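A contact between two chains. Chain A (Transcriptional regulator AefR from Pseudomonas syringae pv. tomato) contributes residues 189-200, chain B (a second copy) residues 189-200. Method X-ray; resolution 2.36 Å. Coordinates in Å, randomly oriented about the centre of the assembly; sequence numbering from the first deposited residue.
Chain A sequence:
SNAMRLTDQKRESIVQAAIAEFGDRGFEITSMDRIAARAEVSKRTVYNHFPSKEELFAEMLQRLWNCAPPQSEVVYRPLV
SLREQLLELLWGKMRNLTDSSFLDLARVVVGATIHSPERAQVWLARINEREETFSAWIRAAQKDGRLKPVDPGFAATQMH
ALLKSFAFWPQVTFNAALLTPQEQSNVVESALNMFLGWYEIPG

Chain A, residues 189-200: ESALNMFLGWYE
Chain B 189-200: ESALNMFLGWYE

The apolar centre of this contact is built by M194(A) and M194(B), both selenomethionines, which meet where two copies of one helix cross. Each stretch is helical from 189 to 199, and E200(A) and E200(B) are the first residues to leave helical phi/psi, at -72/135° and -66/129° respectively. The axes approach to 8.6 Å with 109° between their N-to-C directions. The register is reciprocal: the CA atoms of M194(A) and W198(B) lie 5.6 Å apart, those of W198(A) and M194(B) 5.5 Å.

Both M194 side chains leave the backbone sideways and bring their ends nearer to the partner, but by different rotamers. M194(A) has chi1 m (-90°), chi2 -133° and chi3 t (153°), and sits as a knob among M194(B), F195(B), W198(B) and Y199(B). M194(A) CE lies 3.1 Å from Y199(B) CE2, a tight approach, and 3.4 Å from F195(B) CD1; M194(A) CG is 4.0 Å from W198(B) CD1. M194(B) adopts chi1 t (178°), chi2 t (158°) and chi3 -19°, which places M194(B) CE 3.7 Å from Y199(A) CE2 and 4.1 Å from W198(A) CD1. The residues come closest at M194(A) O and M194(B) CG, 3.7 Å; their side chains are nearest at M194(A) SE and M194(B) CG, 4.1 Å. The pairing of residues is thus nearly twofold, while the methionine conformations are not.

Around this centre the tryptophans, both chi1 t with chi2 -115° in W198(A) and -112° in W198(B), lay their six-membered rings over the partner's asparagine. N193(A) CB stands 3.5 Å from the centroid of that ring in W198(B), 10° off its normal; N193(B) CB stands 3.5 Å from that of W198(A), 13° off. Such small offsets identify CH-pi contacts over the ring face. Both asparagines have chi1 m (-76° in A, -81° in B) and point CA-to-CB toward the other helix. An ideal CB on G197(A) would point toward the partner and clash with N193(A) O of its own helix at 2.7 Å, while staying 4.0 Å from W198(B) CE3; G197(B) is alike.

Polar links are sparse, and no clear direct hydrogen bond joins the stretches. Water 1 bridges the backbones instead, donating to M194(A) O at 2.7 Å and to M194(B) O at 3.0 Å. Within the helices, W198(A) N to M194(A) O is a weak bond of 3.4 Å, and W198(B) N to M194(B) O one of 3.3 Å. At the outer edge, S190(A) OG (chi1 t) lies 3.5 Å from Y199(B) OH, whereas S190(B) has chi1 p and S190(B) CB is 4.5 Å from Y199(A) OH.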

# COMPACT_ATOMS: atom_id res chain seq x y z
N GLU A 189 -4.57 12.44 14.92
CA GLU A 189 -5.78 12.59 15.76
C GLU A 189 -6.88 11.60 15.44
O GLU A 189 -7.47 11.02 16.36
CB GLU A 189 -6.45 13.98 15.64
CG GLU A 189 -5.55 15.20 15.86
CD GLU A 189 -4.50 14.93 16.89
OE1 GLU A 189 -3.29 14.99 16.53
OE2 GLU A 189 -4.89 14.64 18.05
N SER A 190 -7.20 11.45 14.16
CA SER A 190 -8.34 10.63 13.77
C SER A 190 -8.07 9.16 14.02
O SER A 190 -8.92 8.46 14.55
CB SER A 190 -8.69 10.84 12.31
OG SER A 190 -10.03 10.47 12.09
N ALA A 191 -6.88 8.70 13.66
CA ALA A 191 -6.44 7.35 13.96
C ALA A 191 -6.56 7.08 15.45
O ALA A 191 -7.10 6.05 15.87
CB ALA A 191 -4.99 7.10 13.46
N LEU A 192 -6.06 8.02 16.26
CA LEU A 192 -6.09 7.90 17.71
C LEU A 192 -7.49 7.70 18.26
O LEU A 192 -7.76 6.79 19.06
CB LEU A 192 -5.53 9.16 18.33
CG LEU A 192 -4.14 9.06 18.89
CD1 LEU A 192 -3.99 10.20 19.85
CD2 LEU A 192 -3.92 7.71 19.59
N ASN A 193 -8.37 8.59 17.83
CA ASN A 193 -9.76 8.57 18.21
C ASN A 193 -10.45 7.30 17.80
O ASN A 193 -11.06 6.66 18.62
CB ASN A 193 -10.45 9.77 17.62
CG ASN A 193 -10.10 11.02 18.37
OD1 ASN A 193 -9.71 10.97 19.54
ND2 ASN A 193 -10.25 12.16 17.71
N MSE A 194 -10.31 6.96 16.53
CA MSE A 194 -10.83 5.72 15.96
C MSE A 194 -10.33 4.48 16.69
O MSE A 194 -11.11 3.59 17.07
CB MSE A 194 -10.40 5.63 14.51
CG MSE A 194 -11.35 6.24 13.52
SE MSE A 194 -11.53 4.91 12.11
CE MSE A 194 -13.29 5.47 11.56
N PHE A 195 -9.02 4.41 16.89
CA PHE A 195 -8.46 3.24 17.50
C PHE A 195 -8.87 3.04 18.98
O PHE A 195 -9.24 1.93 19.40
CB PHE A 195 -6.93 3.21 17.35
CG PHE A 195 -6.31 1.99 17.96
CD1 PHE A 195 -6.16 0.81 17.19
CD2 PHE A 195 -5.94 1.97 19.30
CE1 PHE A 195 -5.61 -0.33 17.76
CE2 PHE A 195 -5.38 0.82 19.88
CZ PHE A 195 -5.22 -0.33 19.11
N LEU A 196 -8.77 4.10 19.77
CA LEU A 196 -9.04 4.01 21.20
C LEU A 196 -10.55 4.01 21.44
O LEU A 196 -11.05 3.23 22.26
CB LEU A 196 -8.30 5.10 21.98
CG LEU A 196 -6.75 4.95 22.01
CD1 LEU A 196 -6.06 6.24 22.44
CD2 LEU A 196 -6.25 3.79 22.85
N GLY A 197 -11.28 4.83 20.69
CA GLY A 197 -12.74 4.73 20.70
C GLY A 197 -13.19 3.27 20.78
O GLY A 197 -13.93 2.90 21.69
N TRP A 198 -12.73 2.43 19.85
CA TRP A 198 -13.07 0.98 19.83
C TRP A 198 -12.30 0.11 20.85
O TRP A 198 -12.91 -0.74 21.49
CB TRP A 198 -12.93 0.40 18.43
CG TRP A 198 -13.28 -1.04 18.33
CD1 TRP A 198 -12.42 -2.07 18.02
CD2 TRP A 198 -14.58 -1.65 18.53
NE1 TRP A 198 -13.11 -3.28 18.03
CE2 TRP A 198 -14.42 -3.05 18.34
CE3 TRP A 198 -15.85 -1.16 18.86
CZ2 TRP A 198 -15.49 -3.96 18.47
CZ3 TRP A 198 -16.92 -2.08 19.00
CH2 TRP A 198 -16.72 -3.46 18.81
N TYR A 199 -11.00 0.30 21.01
CA TYR A 199 -10.22 -0.68 21.77
C TYR A 199 -10.02 -0.44 23.26
O TYR A 199 -9.77 -1.42 23.98
CB TYR A 199 -8.84 -0.92 21.13
CG TYR A 199 -8.91 -1.80 19.92
CD1 TYR A 199 -9.39 -3.12 20.01
CD2 TYR A 199 -8.56 -1.31 18.67
CE1 TYR A 199 -9.49 -3.92 18.89
CE2 TYR A 199 -8.65 -2.11 17.54
CZ TYR A 199 -9.11 -3.41 17.66
OH TYR A 199 -9.19 -4.17 16.54
N GLU A 200 -10.09 0.82 23.70
CA GLU A 200 -9.67 1.19 25.05
C GLU A 200 -10.64 0.67 26.09
O GLU A 200 -11.86 0.77 25.90
CB GLU A 200 -9.50 2.71 25.19
CG GLU A 200 -8.75 3.10 26.44
CD GLU A 200 -8.52 4.63 26.64
OE1 GLU A 200 -9.03 5.47 25.85
OE2 GLU A 200 -7.82 5.00 27.63
N GLU B 189 -15.87 -7.02 9.97
CA GLU B 189 -16.55 -6.80 11.24
C GLU B 189 -15.86 -5.74 12.10
O GLU B 189 -16.53 -4.79 12.50
CB GLU B 189 -16.63 -8.12 11.99
CG GLU B 189 -17.92 -8.32 12.74
CD GLU B 189 -18.95 -9.09 11.94
OE1 GLU B 189 -18.79 -10.33 11.78
OE2 GLU B 189 -19.93 -8.47 11.49
N SER B 190 -14.56 -5.89 12.37
CA SER B 190 -13.87 -4.85 13.14
C SER B 190 -13.77 -3.53 12.43
O SER B 190 -13.83 -2.49 13.07
CB SER B 190 -12.48 -5.23 13.69
OG SER B 190 -11.80 -6.05 12.78
N ALA B 191 -13.64 -3.55 11.10
CA ALA B 191 -13.64 -2.31 10.32
C ALA B 191 -14.91 -1.57 10.61
O ALA B 191 -14.85 -0.43 11.07
CB ALA B 191 -13.48 -2.58 8.84
N LEU B 192 -16.04 -2.26 10.38
CA LEU B 192 -17.40 -1.79 10.67
C LEU B 192 -17.52 -1.22 12.07
O LEU B 192 -17.93 -0.06 12.26
CB LEU B 192 -18.38 -2.98 10.54
CG LEU B 192 -19.87 -2.86 10.14
CD1 LEU B 192 -20.72 -3.99 10.75
CD2 LEU B 192 -20.50 -1.56 10.48
N ASN B 193 -17.17 -2.05 13.05
CA ASN B 193 -17.25 -1.70 14.48
C ASN B 193 -16.40 -0.50 14.82
O ASN B 193 -16.82 0.39 15.55
CB ASN B 193 -16.83 -2.89 15.34
CG ASN B 193 -17.95 -3.91 15.52
OD1 ASN B 193 -19.12 -3.55 15.65
ND2 ASN B 193 -17.60 -5.20 15.52
N MSE B 194 -15.19 -0.48 14.28
CA MSE B 194 -14.30 0.63 14.52
C MSE B 194 -14.85 1.88 13.86
O MSE B 194 -14.92 2.93 14.49
CB MSE B 194 -12.91 0.31 13.99
CG MSE B 194 -11.94 1.45 14.18
SE MSE B 194 -10.13 0.85 14.16
CE MSE B 194 -10.50 -1.04 14.51
N PHE B 195 -15.27 1.74 12.61
CA PHE B 195 -15.72 2.89 11.83
C PHE B 195 -16.95 3.49 12.48
O PHE B 195 -16.96 4.67 12.86
CB PHE B 195 -15.97 2.55 10.34
CG PHE B 195 -16.30 3.77 9.49
CD1 PHE B 195 -15.27 4.57 8.97
CD2 PHE B 195 -17.62 4.16 9.29
CE1 PHE B 195 -15.56 5.72 8.24
CE2 PHE B 195 -17.92 5.32 8.56
CZ PHE B 195 -16.90 6.09 8.02
N LEU B 196 -17.98 2.67 12.64
CA LEU B 196 -19.25 3.21 13.13
C LEU B 196 -19.15 3.65 14.57
O LEU B 196 -19.77 4.66 14.96
CB LEU B 196 -20.41 2.22 12.94
CG LEU B 196 -21.03 2.33 11.55
CD1 LEU B 196 -22.21 1.42 11.44
CD2 LEU B 196 -21.44 3.77 11.27
N GLY B 197 -18.34 2.91 15.34
CA GLY B 197 -17.96 3.27 16.71
C GLY B 197 -17.64 4.75 16.84
O GLY B 197 -18.14 5.42 17.75
N TRP B 198 -16.81 5.26 15.93
CA TRP B 198 -16.34 6.65 15.98
C TRP B 198 -17.25 7.64 15.26
O TRP B 198 -17.52 8.71 15.77
CB TRP B 198 -14.89 6.78 15.45
CG TRP B 198 -14.42 8.21 15.41
CD1 TRP B 198 -14.17 8.94 14.29
CD2 TRP B 198 -14.20 9.10 16.53
NE1 TRP B 198 -13.80 10.23 14.63
CE2 TRP B 198 -13.81 10.35 16.00
CE3 TRP B 198 -14.31 8.96 17.92
CZ2 TRP B 198 -13.51 11.46 16.82
CZ3 TRP B 198 -14.02 10.07 18.74
CH2 TRP B 198 -13.62 11.29 18.18
N TYR B 199 -17.74 7.27 14.09
CA TYR B 199 -18.48 8.22 13.26
C TYR B 199 -19.99 8.30 13.43
O TYR B 199 -20.61 9.34 13.14
CB TYR B 199 -18.15 8.01 11.80
CG TYR B 199 -16.79 8.54 11.44
CD1 TYR B 199 -16.51 9.91 11.51
CD2 TYR B 199 -15.79 7.68 11.03
CE1 TYR B 199 -15.26 10.38 11.17
CE2 TYR B 199 -14.54 8.16 10.68
CZ TYR B 199 -14.27 9.48 10.76
OH TYR B 199 -13.01 9.90 10.41
N GLU B 200 -20.60 7.21 13.90
CA GLU B 200 -22.04 7.22 14.05
C GLU B 200 -22.55 8.21 15.12
O GLU B 200 -22.05 8.23 16.25
CB GLU B 200 -22.56 5.82 14.32
CG GLU B 200 -24.06 5.74 14.28
CD GLU B 200 -24.58 4.31 14.26
OE1 GLU B 200 -23.77 3.37 14.47
OE2 GLU B 200 -25.81 4.13 14.04
O HOH W 1 -13.83 3.76 17.14